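Local coordinates for N-(5'-phosphoribosyl)anthranilate isomerase (Pyrococcus furiosus, PDB 4AAJ), which catalyses the isomerisation of N-(5-phospho-beta-D-ribosyl)anthranilate to 1-(2-carboxyphenylamino)-1-deoxy-D-ribulose 5-phosphate, the third of five steps from chorismate to L-tryptophan, at residues W84-V98 and L110-F122. Residues are numbered along the deposited sequence; the frame is centred on the assembly and turned at random.
Sequences WAMAIERTGAQYIQV and LKKEFGVFVMKAF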
loop_
_atom_site.group_PDB
_atom_site.type_symbol
_atom_site.label_atom_id
_atom_site.label_comp_id
_atom_site.label_asym_id
_atom_site.label_seq_id
_atom_site.Cartn_x
_atom_site.Cartn_y
_atom_site.Cartn_z
ATOM N N TRP A 84 -6.156 -13.968 8.549
ATOM C CA TRP A 84 -6.552 -13.225 7.338
ATOM C C TRP A 84 -7.968 -13.516 6.911
ATOM O O TRP A 84 -8.758 -12.592 6.699
ATOM C CB TRP A 84 -5.579 -13.487 6.197
ATOM C CG TRP A 84 -4.441 -12.511 6.199
ATOM C CD1 TRP A 84 -3.102 -12.754 6.501
ATOM C CD2 TRP A 84 -4.520 -11.083 5.901
ATOM N NE1 TRP A 84 -2.361 -11.604 6.402
ATOM C CE2 TRP A 84 -3.159 -10.557 6.042
ATOM C CE3 TRP A 84 -5.550 -10.214 5.517
ATOM C CZ2 TRP A 84 -2.860 -9.220 5.815
ATOM C CZ3 TRP A 84 -5.228 -8.869 5.291
ATOM C CH2 TRP A 84 -3.923 -8.384 5.440
ATOM N N ALA A 85 -8.302 -14.801 6.807
ATOM C CA ALA A 85 -9.650 -15.239 6.420
ATOM C C ALA A 85 -10.691 -14.608 7.329
ATOM O O ALA A 85 -11.657 -14.006 6.873
ATOM C CB ALA A 85 -9.749 -16.757 6.463
ATOM N N MET A 86 -10.472 -14.716 8.634
ATOM C CA MET A 86 -11.408 -14.160 9.589
ATOM C C MET A 86 -11.512 -12.643 9.512
ATOM O O MET A 86 -12.595 -12.100 9.648
ATOM C CB MET A 86 -11.088 -14.645 11.011
ATOM C CG MET A 86 -11.297 -16.147 11.210
ATOM S SD MET A 86 -12.755 -16.851 10.399
ATOM C CE MET A 86 -14.105 -16.117 11.329
ATOM N N ALA A 87 -10.392 -11.954 9.274
ATOM C CA ALA A 87 -10.430 -10.507 9.135
ATOM C C ALA A 87 -11.235 -10.076 7.904
ATOM O O ALA A 87 -11.981 -9.105 7.955
ATOM C CB ALA A 87 -9.017 -9.927 9.073
ATOM N N ILE A 88 -11.055 -10.803 6.812
ATOM C CA ILE A 88 -11.762 -10.520 5.559
ATOM C C ILE A 88 -13.272 -10.709 5.768
ATOM O O ILE A 88 -14.059 -9.816 5.427
ATOM C CB ILE A 88 -11.222 -11.402 4.406
ATOM C CG1 ILE A 88 -9.775 -11.019 4.071
ATOM C CG2 ILE A 88 -12.087 -11.270 3.149
ATOM C CD1 ILE A 88 -9.052 -12.047 3.223
ATOM N N GLU A 89 -13.647 -11.834 6.378
ATOM C CA GLU A 89 -15.049 -12.159 6.658
ATOM C C GLU A 89 -15.699 -11.118 7.555
ATOM O O GLU A 89 -16.819 -10.647 7.297
ATOM C CB GLU A 89 -15.156 -13.541 7.299
ATOM C CG GLU A 89 -14.980 -14.682 6.320
ATOM C CD GLU A 89 -14.976 -16.047 6.981
ATOM O OE1 GLU A 89 -15.401 -16.166 8.155
ATOM O OE2 GLU A 89 -14.549 -17.013 6.319
ATOM N N ARG A 90 -14.973 -10.736 8.602
ATOM C CA ARG A 90 -15.468 -9.776 9.566
ATOM C C ARG A 90 -15.567 -8.356 9.000
ATOM O O ARG A 90 -16.374 -7.581 9.475
ATOM C CB ARG A 90 -14.629 -9.818 10.867
ATOM C CG ARG A 90 -14.796 -11.106 11.663
ATOM C CD ARG A 90 -13.634 -11.360 12.622
ATOM N NE ARG A 90 -13.671 -12.702 13.219
ATOM C CZ ARG A 90 -12.619 -13.315 13.763
ATOM N NH1 ARG A 90 -11.431 -12.725 13.779
ATOM N NH2 ARG A 90 -12.744 -14.531 14.276
ATOM N N THR A 91 -14.788 -8.018 7.963
ATOM C CA THR A 91 -14.802 -6.652 7.429
ATOM C C THR A 91 -15.470 -6.445 6.059
ATOM O O THR A 91 -15.788 -5.308 5.709
ATOM C CB THR A 91 -13.389 -6.060 7.275
ATOM O OG1 THR A 91 -12.629 -6.899 6.384
ATOM C CG2 THR A 91 -12.686 -5.933 8.642
ATOM N N GLY A 92 -15.634 -7.524 5.299
ATOM C CA GLY A 92 -16.132 -7.450 3.918
ATOM C C GLY A 92 -15.107 -6.907 2.923
ATOM O O GLY A 92 -15.462 -6.486 1.813
ATOM N N ALA A 93 -13.830 -6.941 3.296
ATOM C CA ALA A 93 -12.767 -6.392 2.443
ATOM C C ALA A 93 -12.694 -7.138 1.115
ATOM O O ALA A 93 -12.847 -8.364 1.073
ATOM C CB ALA A 93 -11.410 -6.489 3.150
ATOM N N GLN A 94 -12.428 -6.395 0.046
ATOM C CA GLN A 94 -12.208 -7.010 -1.272
ATOM C C GLN A 94 -10.768 -6.834 -1.747
ATOM O O GLN A 94 -10.355 -7.409 -2.784
ATOM C CB GLN A 94 -13.177 -6.420 -2.289
ATOM C CG GLN A 94 -14.622 -6.804 -2.026
ATOM C CD GLN A 94 -15.565 -6.131 -2.996
ATOM O OE1 GLN A 94 -15.778 -4.927 -2.927
ATOM N NE2 GLN A 94 -16.129 -6.907 -3.910
ATOM N N TYR A 95 -10.016 -6.056 -0.971
ATOM C CA TYR A 95 -8.626 -5.705 -1.256
ATOM C C TYR A 95 -7.865 -5.893 0.028
ATOM O O TYR A 95 -8.304 -5.398 1.071
ATOM C CB TYR A 95 -8.503 -4.230 -1.667
ATOM C CG TYR A 95 -9.237 -3.919 -2.958
ATOM C CD1 TYR A 95 -10.601 -3.614 -2.954
ATOM C CD2 TYR A 95 -8.556 -3.933 -4.177
ATOM C CE1 TYR A 95 -11.279 -3.339 -4.145
ATOM C CE2 TYR A 95 -9.214 -3.671 -5.370
ATOM C CZ TYR A 95 -10.570 -3.371 -5.346
ATOM O OH TYR A 95 -11.208 -3.092 -6.535
ATOM N N ILE A 96 -6.738 -6.591 -0.043
ATOM C CA ILE A 96 -5.857 -6.723 1.132
ATOM C C ILE A 96 -4.425 -6.333 0.822
ATOM O O ILE A 96 -3.948 -6.472 -0.314
ATOM C CB ILE A 96 -5.911 -8.131 1.763
ATOM C CG1 ILE A 96 -5.217 -9.192 0.884
ATOM C CG2 ILE A 96 -7.353 -8.506 2.087
ATOM C CD1 ILE A 96 -5.090 -10.548 1.569
ATOM N N GLN A 97 -3.746 -5.835 1.847
ATOM C CA GLN A 97 -2.355 -5.448 1.718
ATOM C C GLN A 97 -1.602 -6.200 2.790
ATOM O O GLN A 97 -1.808 -5.989 3.989
ATOM C CB GLN A 97 -2.196 -3.948 1.844
ATOM C CG GLN A 97 -0.753 -3.464 1.805
ATOM C CD GLN A 97 -0.688 -1.958 1.776
ATOM O OE1 GLN A 97 -1.451 -1.313 1.064
ATOM N NE2 GLN A 97 0.206 -1.390 2.563
ATOM N N VAL A 98 -0.768 -7.130 2.341
ATOM C CA VAL A 98 -0.074 -8.025 3.253
ATOM C C VAL A 98 1.343 -7.516 3.532
ATOM O O VAL A 98 2.163 -7.427 2.607
ATOM C CB VAL A 98 -0.022 -9.456 2.673
ATOM C CG1 VAL A 98 0.687 -10.384 3.647
ATOM C CG2 VAL A 98 -1.432 -9.972 2.364
ATOM N N LEU A 110 -6.192 -17.446 -0.142
ATOM C CA LEU A 110 -7.046 -16.289 0.115
ATOM C C LEU A 110 -7.674 -15.742 -1.172
ATOM O O LEU A 110 -8.851 -15.395 -1.179
ATOM C CB LEU A 110 -6.295 -15.171 0.856
ATOM C CG LEU A 110 -5.785 -15.476 2.265
ATOM C CD1 LEU A 110 -4.890 -14.334 2.722
ATOM C CD2 LEU A 110 -6.922 -15.701 3.246
ATOM N N LYS A 111 -6.893 -15.686 -2.247
ATOM C CA LYS A 111 -7.413 -15.248 -3.552
ATOM C C LYS A 111 -8.535 -16.145 -4.059
ATOM O O LYS A 111 -9.569 -15.652 -4.493
ATOM C CB LYS A 111 -6.299 -15.176 -4.594
ATOM C CG LYS A 111 -5.370 -13.987 -4.426
ATOM C CD LYS A 111 -4.186 -14.012 -5.393
ATOM C CE LYS A 111 -4.605 -14.055 -6.859
ATOM N NZ LYS A 111 -5.409 -12.882 -7.308
ATOM N N LYS A 112 -8.333 -17.457 -3.980
ATOM C CA LYS A 112 -9.305 -18.419 -4.511
ATOM C C LYS A 112 -10.582 -18.432 -3.689
ATOM O O LYS A 112 -11.675 -18.274 -4.237
ATOM C CB LYS A 112 -8.709 -19.829 -4.602
ATOM C CG LYS A 112 -7.442 -19.935 -5.441
ATOM C CD LYS A 112 -7.614 -19.352 -6.839
ATOM C CE LYS A 112 -6.273 -19.179 -7.543
ATOM N NZ LYS A 112 -5.500 -20.451 -7.626
ATOM N N GLU A 113 -10.437 -18.597 -2.375
ATOM C CA GLU A 113 -11.583 -18.704 -1.475
ATOM C C GLU A 113 -12.392 -17.418 -1.388
ATOM O O GLU A 113 -13.620 -17.459 -1.321
ATOM C CB GLU A 113 -11.127 -19.156 -0.080
ATOM C CG GLU A 113 -12.244 -19.301 0.944
ATOM C CD GLU A 113 -11.807 -20.000 2.221
ATOM O OE1 GLU A 113 -10.616 -20.356 2.346
ATOM O OE2 GLU A 113 -12.662 -20.192 3.110
ATOM N N PHE A 114 -11.711 -16.275 -1.396
ATOM C CA PHE A 114 -12.370 -15.000 -1.133
ATOM C C PHE A 114 -12.448 -14.054 -2.334
ATOM O O PHE A 114 -13.194 -13.082 -2.308
ATOM C CB PHE A 114 -11.712 -14.301 0.058
ATOM C CG PHE A 114 -11.881 -15.042 1.353
ATOM C CD1 PHE A 114 -13.118 -15.068 1.998
ATOM C CD2 PHE A 114 -10.820 -15.734 1.914
ATOM C CE1 PHE A 114 -13.278 -15.761 3.188
ATOM C CE2 PHE A 114 -10.969 -16.420 3.103
ATOM C CZ PHE A 114 -12.203 -16.437 3.740
ATOM N N GLY A 115 -11.674 -14.330 -3.377
ATOM C CA GLY A 115 -11.634 -13.451 -4.543
ATOM C C GLY A 115 -11.079 -12.066 -4.247
ATOM O O GLY A 115 -11.367 -11.110 -4.966
ATOM N N VAL A 116 -10.294 -11.949 -3.176
ATOM C CA VAL A 116 -9.659 -10.679 -2.834
ATOM C C VAL A 116 -8.517 -10.342 -3.782
ATOM O O VAL A 116 -7.827 -11.237 -4.283
ATOM C CB VAL A 116 -9.141 -10.630 -1.375
ATOM C CG1 VAL A 116 -10.302 -10.577 -0.388
ATOM C CG2 VAL A 116 -8.209 -11.799 -1.061
ATOM N N PHE A 117 -8.360 -9.052 -4.056
ATOM C CA PHE A 117 -7.180 -8.522 -4.735
ATOM C C PHE A 117 -6.075 -8.373 -3.690
ATOM O O PHE A 117 -6.292 -7.755 -2.656
ATOM C CB PHE A 117 -7.527 -7.163 -5.330
ATOM C CG PHE A 117 -6.399 -6.499 -6.078
ATOM C CD1 PHE A 117 -5.347 -5.880 -5.396
ATOM C CD2 PHE A 117 -6.420 -6.444 -7.473
ATOM C CE1 PHE A 117 -4.318 -5.249 -6.081
ATOM C CE2 PHE A 117 -5.394 -5.802 -8.168
ATOM C CZ PHE A 117 -4.348 -5.204 -7.476
ATOM N N VAL A 118 -4.903 -8.934 -3.968
ATOM C CA VAL A 118 -3.816 -8.959 -2.987
ATOM C C VAL A 118 -2.632 -8.090 -3.372
ATOM O O VAL A 118 -1.976 -8.318 -4.407
ATOM C CB VAL A 118 -3.305 -10.396 -2.722
ATOM C CG1 VAL A 118 -2.204 -10.373 -1.661
ATOM C CG2 VAL A 118 -4.440 -11.307 -2.273
ATOM N N MET A 119 -2.335 -7.105 -2.526
ATOM C CA MET A 119 -1.103 -6.363 -2.678
ATOM C C MET A 119 -0.157 -6.851 -1.600
ATOM O O MET A 119 -0.526 -6.910 -0.423
ATOM C CB MET A 119 -1.326 -4.861 -2.571
ATOM C CG MET A 119 -0.031 -4.067 -2.719
ATOM S SD MET A 119 -0.257 -2.401 -3.361
ATOM C CE MET A 119 -1.335 -1.755 -2.085
ATOM N N LYS A 120 1.040 -7.260 -2.001
ATOM C CA LYS A 120 2.036 -7.680 -1.017
ATOM C C LYS A 120 3.170 -6.672 -0.940
ATOM O O LYS A 120 3.642 -6.172 -1.966
ATOM C CB LYS A 120 2.580 -9.104 -1.272
ATOM C CG LYS A 120 3.698 -9.441 -0.277
ATOM C CD LYS A 120 4.067 -10.906 -0.159
ATOM C CE LYS A 120 5.443 -11.023 0.493
ATOM N NZ LYS A 120 5.408 -10.990 1.982
ATOM N N ALA A 121 3.590 -6.374 0.286
ATOM C CA ALA A 121 4.673 -5.444 0.576
ATOM C C ALA A 121 6.021 -6.138 0.652
ATOM O O ALA A 121 6.158 -7.179 1.303
ATOM C CB ALA A 121 4.406 -4.724 1.890
ATOM N N PHE A 122 7.009 -5.550 -0.013
ATOM C CA PHE A 122 8.378 -6.047 0.026
ATOM C C PHE A 122 9.295 -4.904 0.456
ATOM O O PHE A 122 9.197 -3.779 -0.048
ATOM C CB PHE A 122 8.797 -6.605 -1.344
ATOM C CG PHE A 122 8.036 -7.837 -1.771
ATOM C CD1 PHE A 122 6.824 -7.724 -2.458
ATOM C CD2 PHE A 122 8.535 -9.113 -1.512
ATOM C CE1 PHE A 122 6.127 -8.855 -2.869
ATOM C CE2 PHE A 122 7.842 -10.247 -1.920
ATOM C CZ PHE A 122 6.631 -10.118 -2.598
#
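Leu110 meets Trp84 at about a right angle, its CD1 lying 3.6 Å from Trp84 CB, while the same methyl touches Ile96 CD1 from strand 95-98. One helical turn on, Phe114 sets CE2 and CZ against the Ala85 methyl, with CE2 3.6 Å from Ala85 CB; Ile88 CG2 packs against Phe114 CD1, and Glu89 OE2 reaches the ring edge, in plane and 3.5 Å from Phe114 CZ. Shrinking this side chain to an alanine is likely to open a gap beside the Ala85 methyl and Ile88 CG2, which would lose the ring they pack on. Val116 meets Ile88 tip to tip, CG1 to CG2. Here the chain enters strand 117-123, which closes the beta-alpha-beta unit begun by strand 95-98 and lies parallel beside it in the eight-stranded TIM barrel. Phe117 N donates a hydrogen bond to Gln94 O, and its CB rests 3.6 Å from Tyr95 CD2, the two rings inclined at 43°. On the opposite sheet face, Val118 CG2 runs beside Ile96 CG1, whose chi1 of 72° sends Ile96 CD1 on toward Leu110. Met119 N donates to Ile96 O, nearly straight (174°), and its CE lies beside Gln97 OE1, an oxygen hydrogen-bonded to Lys24. Ala121 N donates to Val98 O.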